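Local coordinates for exocyst complex component EXO70 (Saccharomyces cerevisiae, PDB 2B1E), which acts in the secretory pathway as a subunit of the exocyst, which tethers secretory vesicles to sites of exocytosis, and has a role in assembly of that complex, at residues E83-R87 and Y129-E135; K348-Y352 and P397-N401; K410-F415 and Y455-W460. Numbering follows the deposited sequence.

Interaction 1 (E83-R87 and Y129-E135); sequences EAQLR and YFHGNSE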
loop_
_atom_site.group_PDB
_atom_site.type_symbol
_atom_site.label_atom_id
_atom_site.label_comp_id
_atom_site.label_asym_id
_atom_site.label_seq_id
_atom_site.Cartn_x
_atom_site.Cartn_y
_atom_site.Cartn_z
ATOM N N GLU A 83 -23.220 -3.448 -50.988
ATOM C CA GLU A 83 -23.109 -3.510 -49.539
ATOM C C GLU A 83 -21.707 -3.969 -49.130
ATOM O O GLU A 83 -21.185 -3.538 -48.106
ATOM C CB GLU A 83 -24.204 -4.426 -48.961
ATOM C CG GLU A 83 -25.573 -3.732 -48.971
ATOM C CD GLU A 83 -26.748 -4.616 -48.543
ATOM O OE1 GLU A 83 -27.839 -4.064 -48.310
ATOM O OE2 GLU A 83 -26.598 -5.845 -48.452
ATOM N N ALA A 84 -21.086 -4.823 -49.942
ATOM C CA ALA A 84 -19.741 -5.291 -49.631
ATOM C C ALA A 84 -18.795 -4.085 -49.705
ATOM O O ALA A 84 -17.843 -3.979 -48.938
ATOM C CB ALA A 84 -19.314 -6.382 -50.621
ATOM N N GLN A 85 -19.080 -3.171 -50.622
ATOM C CA GLN A 85 -18.271 -1.966 -50.779
ATOM C C GLN A 85 -18.433 -1.052 -49.564
ATOM O O GLN A 85 -17.483 -0.377 -49.144
ATOM C CB GLN A 85 -18.681 -1.232 -52.061
ATOM C CG GLN A 85 -18.007 0.115 -52.268
ATOM C CD GLN A 85 -16.493 0.043 -52.217
ATOM O OE1 GLN A 85 -15.872 -0.806 -52.870
ATOM N NE2 GLN A 85 -15.884 0.940 -51.445
ATOM N N LEU A 86 -19.643 -1.035 -49.005
ATOM C CA LEU A 86 -19.928 -0.239 -47.823
ATOM C C LEU A 86 -19.104 -0.745 -46.648
ATOM O O LEU A 86 -18.636 0.039 -45.826
ATOM C CB LEU A 86 -21.421 -0.300 -47.488
ATOM C CG LEU A 86 -22.273 0.576 -48.413
ATOM C CD1 LEU A 86 -23.743 0.278 -48.184
ATOM C CD2 LEU A 86 -21.967 2.043 -48.150
ATOM N N ARG A 87 -18.923 -2.061 -46.576
ATOM C CA ARG A 87 -18.135 -2.647 -45.505
ATOM C C ARG A 87 -16.661 -2.315 -45.679
ATOM O O ARG A 87 -15.986 -1.986 -44.712
ATOM C CB ARG A 87 -18.315 -4.163 -45.467
ATOM C CG ARG A 87 -19.702 -4.597 -45.050
ATOM C CD ARG A 87 -19.798 -6.110 -44.892
ATOM N NE ARG A 87 -21.195 -6.511 -44.953
ATOM C CZ ARG A 87 -21.800 -6.940 -46.056
ATOM N NH1 ARG A 87 -21.125 -7.047 -47.194
ATOM N NH2 ARG A 87 -23.095 -7.229 -46.025
ATOM N N TYR A 129 -27.242 2.153 -41.636
ATOM C CA TYR A 129 -27.648 1.453 -42.848
ATOM C C TYR A 129 -27.784 -0.053 -42.559
ATOM O O TYR A 129 -28.809 -0.673 -42.856
ATOM C CB TYR A 129 -26.605 1.637 -43.959
ATOM C CG TYR A 129 -26.943 0.828 -45.199
ATOM C CD1 TYR A 129 -27.796 1.337 -46.185
ATOM C CD2 TYR A 129 -26.469 -0.482 -45.349
ATOM C CE1 TYR A 129 -28.170 0.556 -47.287
ATOM C CE2 TYR A 129 -26.835 -1.256 -46.431
ATOM C CZ TYR A 129 -27.683 -0.736 -47.395
ATOM O OH TYR A 129 -28.039 -1.531 -48.453
ATOM N N PHE A 130 -26.747 -0.651 -41.986
ATOM C CA PHE A 130 -26.800 -2.086 -41.730
ATOM C C PHE A 130 -27.732 -2.506 -40.601
ATOM O O PHE A 130 -28.269 -3.621 -40.619
ATOM C CB PHE A 130 -25.393 -2.639 -41.533
ATOM C CG PHE A 130 -24.631 -2.791 -42.823
ATOM C CD1 PHE A 130 -25.062 -3.699 -43.795
ATOM C CD2 PHE A 130 -23.511 -2.009 -43.084
ATOM C CE1 PHE A 130 -24.385 -3.824 -45.012
ATOM C CE2 PHE A 130 -22.832 -2.126 -44.290
ATOM C CZ PHE A 130 -23.270 -3.035 -45.257
ATOM N N HIS A 131 -27.932 -1.636 -39.619
ATOM C CA HIS A 131 -28.867 -1.968 -38.551
ATOM C C HIS A 131 -30.246 -1.913 -39.193
ATOM O O HIS A 131 -31.147 -2.655 -38.821
ATOM C CB HIS A 131 -28.756 -0.967 -37.397
ATOM C CG HIS A 131 -27.670 -1.305 -36.422
ATOM N ND1 HIS A 131 -27.846 -2.213 -35.399
ATOM C CD2 HIS A 131 -26.371 -0.921 -36.364
ATOM C CE1 HIS A 131 -26.704 -2.375 -34.756
ATOM N NE2 HIS A 131 -25.792 -1.603 -35.322
ATOM N N GLY A 132 -30.391 -1.045 -40.188
ATOM C CA GLY A 132 -31.662 -0.923 -40.878
ATOM C C GLY A 132 -31.961 -2.082 -41.815
ATOM O O GLY A 132 -33.126 -2.324 -42.164
ATOM N N ASN A 133 -30.923 -2.807 -42.221
ATOM C CA ASN A 133 -31.085 -3.937 -43.133
ATOM C C ASN A 133 -30.792 -5.304 -42.529
ATOM O O ASN A 133 -30.178 -6.159 -43.175
ATOM C CB ASN A 133 -30.215 -3.746 -44.375
ATOM C CG ASN A 133 -30.849 -2.816 -45.378
ATOM O OD1 ASN A 133 -31.894 -3.129 -45.958
ATOM N ND2 ASN A 133 -30.228 -1.655 -45.588
ATOM N N SER A 134 -31.223 -5.505 -41.291
ATOM C CA SER A 134 -31.036 -6.788 -40.617
ATOM C C SER A 134 -29.601 -7.285 -40.577
ATOM O O SER A 134 -29.359 -8.487 -40.639
ATOM C CB SER A 134 -31.909 -7.853 -41.283
ATOM O OG SER A 134 -33.273 -7.469 -41.237
ATOM N N GLU A 135 -28.646 -6.371 -40.485
ATOM C CA GLU A 135 -27.255 -6.773 -40.402
ATOM C C GLU A 135 -26.592 -6.059 -39.244
ATOM O O GLU A 135 -25.382 -5.835 -39.240
ATOM C CB GLU A 135 -26.523 -6.492 -41.718
ATOM C CG GLU A 135 -26.803 -7.542 -42.777
ATOM C CD GLU A 135 -25.871 -7.443 -43.962
ATOM O OE1 GLU A 135 -24.650 -7.263 -43.753
ATOM O OE2 GLU A 135 -26.357 -7.556 -45.107
HETATM O O HOH W 1 -24.898 -7.993 -47.961
HETATM O O HOH W 2 -22.565 -5.644 -42.629
#
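Residues 83-87 form a stretch of the long helix 66-94, whereas 129-135 covers the last turn of helix 117-132 and the short turn that leads to the N-cap of helix 136-155. The backbones stay well apart, 8.8 Å between the CA atoms of Glu83 and Phe130 and 9.3 Å between those of Leu86 and Tyr129, so side chains bridge the gap. After Phe130 the chain makes a tight turn: Phe130 O accepts from Glu135 N at 2.8 Å, and Glu135 follows at the N-cap.

Phe130 fills the middle of the contact: its CZ lies 3.6 Å from Glu83 O, and its CE2 3.9 Å from Leu86 CB. Leu86 also sets CD1 over the face of the Tyr129 ring, a CH-pi contact 4.0 Å from the centroid. Polar ends frame this core. Tyr129 OH donates to Glu83 OE1 at 2.5 Å, and Arg87 NH2 forms a salt bridge with Glu135 OE1 at 2.8 Å while one guanidinium face covers Phe130 CZ.

Glu83 OE2 and Glu135 OE2 come within 3.8 Å, a proximity of like charges tempered by water 1, which donates to both and accepts from Arg87 NH2. Water 2 links Arg87 NE to Glu135 OE1. The chemistry implies that the two carboxylates can lie so close because Arg87 brings a positive charge beside them and a water donates to both.

Interaction 2 (K348-Y352 and P397-N401); sequences KEKEY and PDVAN
This is a surface contact between two loops, one preceding and one following helix 364-391, held chiefly by a single lysine. In 348-352, residues 349-351 make a short 3-10 turn, with Glu351 N bonded to Lys348 O (2.9 Å) and Tyr352 N to Glu349 O (2.8 Å). Residues 397-401 are extended apart from Ala400, which takes left-handed angles (phi/psi 55/39). The backbones approach most closely at Glu351 and Ala400, CA to CA 6.1 Å.

Lys350 leaves its backbone with chi1 p (85°) and is then fully extended, all later chi angles t. Its NZ thereby donates to Val399 O at 2.7 Å and forms a salt bridge with Asp398 OD1 at 2.9 Å. Asp398, chi1 t, uses OD2 to accept from Asn401 ND2 at 2.6 Å. Water 3 joins Pro397 O and Val399 N. Alongside these polar links, Glu351 CG meets Val399 CG2 at 3.7 Å, and Lys350 O lies 3.5 Å from Ala400 CB.

One lysine thus ties two irregular loops, grasping a carboxylate and a backbone carbonyl at once. Both loops rest on helix 364-391: Glu351 and Val399 touch Val381, Glu351 OE2 pairs with Arg385, and Glu384 accepts from Ala400 N.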
loop_
_atom_site.group_PDB
_atom_site.type_symbol
_atom_site.label_atom_id
_atom_site.label_comp_id
_atom_site.label_asym_id
_atom_site.label_seq_id
_atom_site.Cartn_x
_atom_site.Cartn_y
_atom_site.Cartn_z
ATOM N N LYS A 348 0.274 -10.483 23.994
ATOM C CA LYS A 348 0.027 -10.118 25.387
ATOM C C LYS A 348 0.076 -8.604 25.596
ATOM O O LYS A 348 1.092 -7.955 25.329
ATOM C CB LYS A 348 1.046 -10.815 26.289
ATOM C CG LYS A 348 0.973 -12.337 26.216
ATOM C CD LYS A 348 1.993 -12.995 27.130
ATOM C CE LYS A 348 1.866 -14.518 27.107
ATOM N NZ LYS A 348 0.553 -14.998 27.633
ATOM N N GLU A 349 -1.037 -8.059 26.080
ATOM C CA GLU A 349 -1.188 -6.624 26.324
ATOM C C GLU A 349 -0.025 -5.941 27.034
ATOM O O GLU A 349 0.474 -4.915 26.569
ATOM C CB GLU A 349 -2.469 -6.361 27.119
ATOM C CG GLU A 349 -3.743 -6.695 26.366
ATOM C CD GLU A 349 -4.982 -6.596 27.236
ATOM O OE1 GLU A 349 -6.095 -6.780 26.700
ATOM O OE2 GLU A 349 -4.843 -6.342 28.453
ATOM N N LYS A 350 0.404 -6.503 28.159
ATOM C CA LYS A 350 1.488 -5.901 28.924
ATOM C C LYS A 350 2.725 -5.646 28.079
ATOM O O LYS A 350 3.546 -4.801 28.429
ATOM C CB LYS A 350 1.862 -6.771 30.129
ATOM C CG LYS A 350 2.859 -7.888 29.846
ATOM C CD LYS A 350 3.564 -8.311 31.140
ATOM C CE LYS A 350 4.664 -9.340 30.886
ATOM N NZ LYS A 350 5.480 -9.611 32.112
ATOM N N GLU A 351 2.848 -6.372 26.970
ATOM C CA GLU A 351 3.991 -6.231 26.069
ATOM C C GLU A 351 3.875 -5.099 25.050
ATOM O O GLU A 351 4.733 -4.955 24.174
ATOM C CB GLU A 351 4.239 -7.542 25.325
ATOM C CG GLU A 351 4.999 -8.571 26.135
ATOM C CD GLU A 351 5.284 -9.838 25.352
ATOM O OE1 GLU A 351 5.644 -9.743 24.159
ATOM O OE2 GLU A 351 5.162 -10.932 25.938
ATOM N N TYR A 352 2.814 -4.304 25.149
ATOM C CA TYR A 352 2.635 -3.192 24.222
ATOM C C TYR A 352 2.384 -1.916 25.000
ATOM O O TYR A 352 1.995 -1.962 26.164
ATOM C CB TYR A 352 1.479 -3.459 23.257
ATOM C CG TYR A 352 1.685 -4.694 22.414
ATOM C CD1 TYR A 352 1.360 -5.955 22.905
ATOM C CD2 TYR A 352 2.249 -4.609 21.141
ATOM C CE1 TYR A 352 1.591 -7.099 22.157
ATOM C CE2 TYR A 352 2.486 -5.748 20.382
ATOM C CZ TYR A 352 2.153 -6.990 20.900
ATOM O OH TYR A 352 2.388 -8.127 20.164
ATOM N N PRO A 397 11.581 -15.864 30.980
ATOM C CA PRO A 397 11.665 -14.406 30.870
ATOM C C PRO A 397 10.431 -13.692 31.406
ATOM O O PRO A 397 9.310 -14.178 31.258
ATOM C CB PRO A 397 11.842 -14.187 29.370
ATOM C CG PRO A 397 12.625 -15.403 28.958
ATOM C CD PRO A 397 11.880 -16.502 29.688
ATOM N N ASP A 398 10.648 -12.547 32.044
ATOM C CA ASP A 398 9.553 -11.738 32.558
ATOM C C ASP A 398 9.780 -10.345 31.991
ATOM O O ASP A 398 10.335 -9.471 32.652
ATOM C CB ASP A 398 9.553 -11.715 34.091
ATOM C CG ASP A 398 8.417 -10.875 34.656
ATOM O OD1 ASP A 398 7.423 -10.663 33.928
ATOM O OD2 ASP A 398 8.508 -10.436 35.822
ATOM N N VAL A 399 9.363 -10.156 30.744
ATOM C CA VAL A 399 9.549 -8.892 30.049
ATOM C C VAL A 399 8.568 -7.813 30.472
ATOM O O VAL A 399 7.519 -8.098 31.061
ATOM C CB VAL A 399 9.424 -9.069 28.513
ATOM C CG1 VAL A 399 10.441 -10.097 28.018
ATOM C CG2 VAL A 399 7.996 -9.490 28.144
ATOM N N ALA A 400 8.921 -6.572 30.148
ATOM C CA ALA A 400 8.092 -5.418 30.458
ATOM C C ALA A 400 7.754 -5.339 31.933
ATOM O O ALA A 400 6.635 -4.994 32.301
ATOM C CB ALA A 400 6.813 -5.458 29.633
ATOM N N ASN A 401 8.711 -5.670 32.783
ATOM C CA ASN A 401 8.471 -5.604 34.213
ATOM C C ASN A 401 9.692 -5.071 34.942
ATOM O O ASN A 401 10.581 -5.826 35.316
ATOM C CB ASN A 401 8.088 -6.982 34.758
ATOM C CG ASN A 401 7.840 -6.963 36.254
ATOM O OD1 ASN A 401 7.712 -5.893 36.856
ATOM N ND2 ASN A 401 7.755 -8.147 36.862
HETATM O O HOH W 3 7.192 -12.006 30.257
#

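Interaction 3 (K410-F415 and Y455-W460); sequences KQRIGF and YMVSDW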
loop_
_atom_site.group_PDB
_atom_site.type_symbol
_atom_site.label_atom_id
_atom_site.label_comp_id
_atom_site.label_asym_id
_atom_site.label_seq_id
_atom_site.Cartn_x
_atom_site.Cartn_y
_atom_site.Cartn_z
ATOM N N LYS A 410 18.506 -6.207 35.353
ATOM C CA LYS A 410 17.727 -5.099 34.818
ATOM C C LYS A 410 18.544 -3.892 34.383
ATOM O O LYS A 410 18.216 -3.247 33.387
ATOM C CB LYS A 410 16.638 -4.698 35.821
ATOM C CG LYS A 410 15.640 -5.833 36.062
ATOM C CD LYS A 410 14.411 -5.408 36.853
ATOM C CE LYS A 410 14.737 -5.209 38.319
ATOM N NZ LYS A 410 15.375 -6.421 38.880
ATOM N N GLN A 411 19.620 -3.595 35.101
ATOM C CA GLN A 411 20.437 -2.444 34.739
ATOM C C GLN A 411 21.027 -2.604 33.342
ATOM O O GLN A 411 20.895 -1.710 32.509
ATOM C CB GLN A 411 21.558 -2.225 35.767
ATOM C CG GLN A 411 22.453 -1.022 35.432
ATOM C CD GLN A 411 23.390 -0.665 36.571
ATOM O OE1 GLN A 411 24.133 -1.511 37.070
ATOM N NE2 GLN A 411 23.357 0.591 36.988
ATOM N N ARG A 412 21.661 -3.749 33.087
ATOM C CA ARG A 412 22.270 -4.020 31.782
ATOM C C ARG A 412 21.245 -4.182 30.662
ATOM O O ARG A 412 21.442 -3.668 29.557
ATOM C CB ARG A 412 23.145 -5.281 31.840
ATOM C CG ARG A 412 23.735 -5.633 30.478
ATOM C CD ARG A 412 24.600 -6.888 30.451
ATOM N NE ARG A 412 25.084 -7.108 29.086
ATOM C CZ ARG A 412 25.867 -8.111 28.703
ATOM N NH1 ARG A 412 26.276 -9.021 29.579
ATOM N NH2 ARG A 412 26.242 -8.203 27.435
ATOM N N ILE A 413 20.168 -4.920 30.934
ATOM C CA ILE A 413 19.129 -5.118 29.936
ATOM C C ILE A 413 18.491 -3.762 29.628
ATOM O O ILE A 413 18.221 -3.440 28.465
ATOM C CB ILE A 413 18.060 -6.123 30.433
ATOM C CG1 ILE A 413 18.676 -7.524 30.520
ATOM C CG2 ILE A 413 16.849 -6.103 29.497
ATOM C CD1 ILE A 413 17.846 -8.546 31.345
ATOM N N GLY A 414 18.276 -2.957 30.663
ATOM C CA GLY A 414 17.698 -1.640 30.442
ATOM C C GLY A 414 18.569 -0.806 29.514
ATOM O O GLY A 414 18.080 -0.145 28.594
ATOM N N PHE A 415 19.875 -0.844 29.760
ATOM C CA PHE A 415 20.844 -0.101 28.954
ATOM C C PHE A 415 20.828 -0.611 27.510
ATOM O O PHE A 415 20.767 0.170 26.555
ATOM C CB PHE A 415 22.242 -0.271 29.562
ATOM C CG PHE A 415 23.340 0.381 28.759
ATOM C CD1 PHE A 415 23.487 1.768 28.753
ATOM C CD2 PHE A 415 24.217 -0.391 28.002
ATOM C CE1 PHE A 415 24.498 2.381 27.999
ATOM C CE2 PHE A 415 25.237 0.213 27.243
ATOM C CZ PHE A 415 25.374 1.603 27.244
ATOM N N TYR A 455 14.144 0.330 34.206
ATOM C CA TYR A 455 14.968 -0.869 34.407
ATOM C C TYR A 455 16.334 -0.446 34.976
ATOM O O TYR A 455 16.846 -1.065 35.904
ATOM C CB TYR A 455 15.205 -1.613 33.083
ATOM C CG TYR A 455 14.204 -2.710 32.764
ATOM C CD1 TYR A 455 12.838 -2.453 32.768
ATOM C CD2 TYR A 455 14.629 -3.994 32.413
ATOM C CE1 TYR A 455 11.920 -3.425 32.436
ATOM C CE2 TYR A 455 13.704 -4.990 32.069
ATOM C CZ TYR A 455 12.351 -4.691 32.088
ATOM O OH TYR A 455 11.407 -5.652 31.781
ATOM N N MET A 456 16.916 0.615 34.419
ATOM C CA MET A 456 18.228 1.094 34.871
ATOM C C MET A 456 18.222 1.731 36.259
ATOM O O MET A 456 19.232 1.714 36.955
ATOM C CB MET A 456 18.823 2.106 33.866
ATOM C CG MET A 456 19.247 1.508 32.518
ATOM S SD MET A 456 20.285 2.616 31.497
ATOM C CE MET A 456 19.215 3.993 31.341
ATOM N N VAL A 457 17.094 2.302 36.655
ATOM C CA VAL A 457 16.979 2.945 37.965
ATOM C C VAL A 457 16.573 1.953 39.062
ATOM O O VAL A 457 16.802 2.202 40.251
ATOM C CB VAL A 457 15.933 4.103 37.907
ATOM C CG1 VAL A 457 15.693 4.689 39.287
ATOM C CG2 VAL A 457 16.425 5.196 36.971
ATOM N N SER A 458 16.002 0.817 38.655
ATOM C CA SER A 458 15.511 -0.183 39.598
ATOM C C SER A 458 16.462 -0.660 40.684
ATOM O O SER A 458 16.066 -0.776 41.843
ATOM C CB SER A 458 14.972 -1.405 38.855
ATOM O OG SER A 458 14.373 -2.298 39.786
ATOM N N ASP A 459 17.705 -0.953 40.315
ATOM C CA ASP A 459 18.684 -1.422 41.288
ATOM C C ASP A 459 18.954 -0.349 42.338
ATOM O O ASP A 459 19.239 -0.653 43.498
ATOM C CB ASP A 459 19.981 -1.834 40.578
ATOM C CG ASP A 459 19.830 -3.140 39.775
ATOM O OD1 ASP A 459 18.684 -3.585 39.528
ATOM O OD2 ASP A 459 20.866 -3.721 39.374
ATOM N N TRP A 460 18.871 0.914 41.935
ATOM C CA TRP A 460 19.089 1.997 42.874
ATOM C C TRP A 460 17.902 2.066 43.847
ATOM O O TRP A 460 18.074 2.432 45.011
ATOM C CB TRP A 460 19.245 3.342 42.145
ATOM C CG TRP A 460 20.487 3.453 41.329
ATOM C CD1 TRP A 460 20.622 3.168 39.994
ATOM C CD2 TRP A 460 21.780 3.871 41.783
ATOM N NE1 TRP A 460 21.915 3.385 39.591
ATOM C CE2 TRP A 460 22.650 3.816 40.668
ATOM C CE3 TRP A 460 22.289 4.290 43.023
ATOM C CZ2 TRP A 460 24.005 4.163 40.757
ATOM C CZ3 TRP A 460 23.637 4.635 43.110
ATOM C CH2 TRP A 460 24.478 4.569 41.983
HETATM O O HOH W 4 18.414 -6.165 38.383
HETATM O O HOH W 5 16.338 -4.266 40.934
HETATM O O HOH W 6 20.965 -5.325 37.224
HETATM O O HOH W 7 21.743 2.905 36.567
HETATM O O HOH W 8 23.513 -3.433 39.502
#
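Tyr455 lays its side chain along the start of helix 410-429, its CB 3.6 Å from Gly414 CA and 3.4 Å from Lys410 O, with Ile413 CG2 4.2 Å from CE2. The short helical segments run nearly antiparallel, at 160°, and their axes come within 7.2 Å. Gly414 permits this closeness: a CB there would lie 2.7 Å from Tyr455 CB, a clash. The CA atoms of Gln411 and Met456 accordingly approach to 4.2 Å. Met456 CG packs 3.6 Å from Gln411 O, and its SD lies at the edge of the Phe415 ring, 4.0 Å from Phe415 CB.

No direct hydrogen bond joins the segments; water supplies the polar links. Water 4 joins Asp459 OD1 to both N and NZ of Lys410, water 5 joins it to Ser458 OG, and OD2 reaches Gln411 N through water 6. Water 7 connects Gln411 NE2 with Met456 O and Trp460 NE1. Lys410 NZ also bonds Asn407 O and Ser404 O, Gln411 NE2 bonds Thr504, and Ser458 OG bonds Pro402 O. Helices 483-504 and 512-537 cover Trp460. Helices 410-429 and 440-473 thus form an antiparallel pair, packed closely at a glycine, within the helical-bundle rod of Exo70.

The three contacts follow one another along the chain, each closing before the next opens. Interaction 1 belongs to the N-terminal helices; interactions 2 and 3 lie on the opposite side of the chain's centre, both in the C-terminal helical part of the protein. The centre of interaction 1 is about 80 Å from that of interaction 2 and about 91 Å from that of interaction 3, whereas the centres of the latter two are about 16 Å apart and the contacts touch. There Tyr455 OH of interaction 3 approaches Asn401 N of interaction 2 at 2.9 Å, a probable hydrogen bond, and Glu384 of helix 364-391 bonds partners in both. Interactions 2 and 3 thus form one continuous patch beside that helix, while interaction 1 joins helices far along the elongated chain.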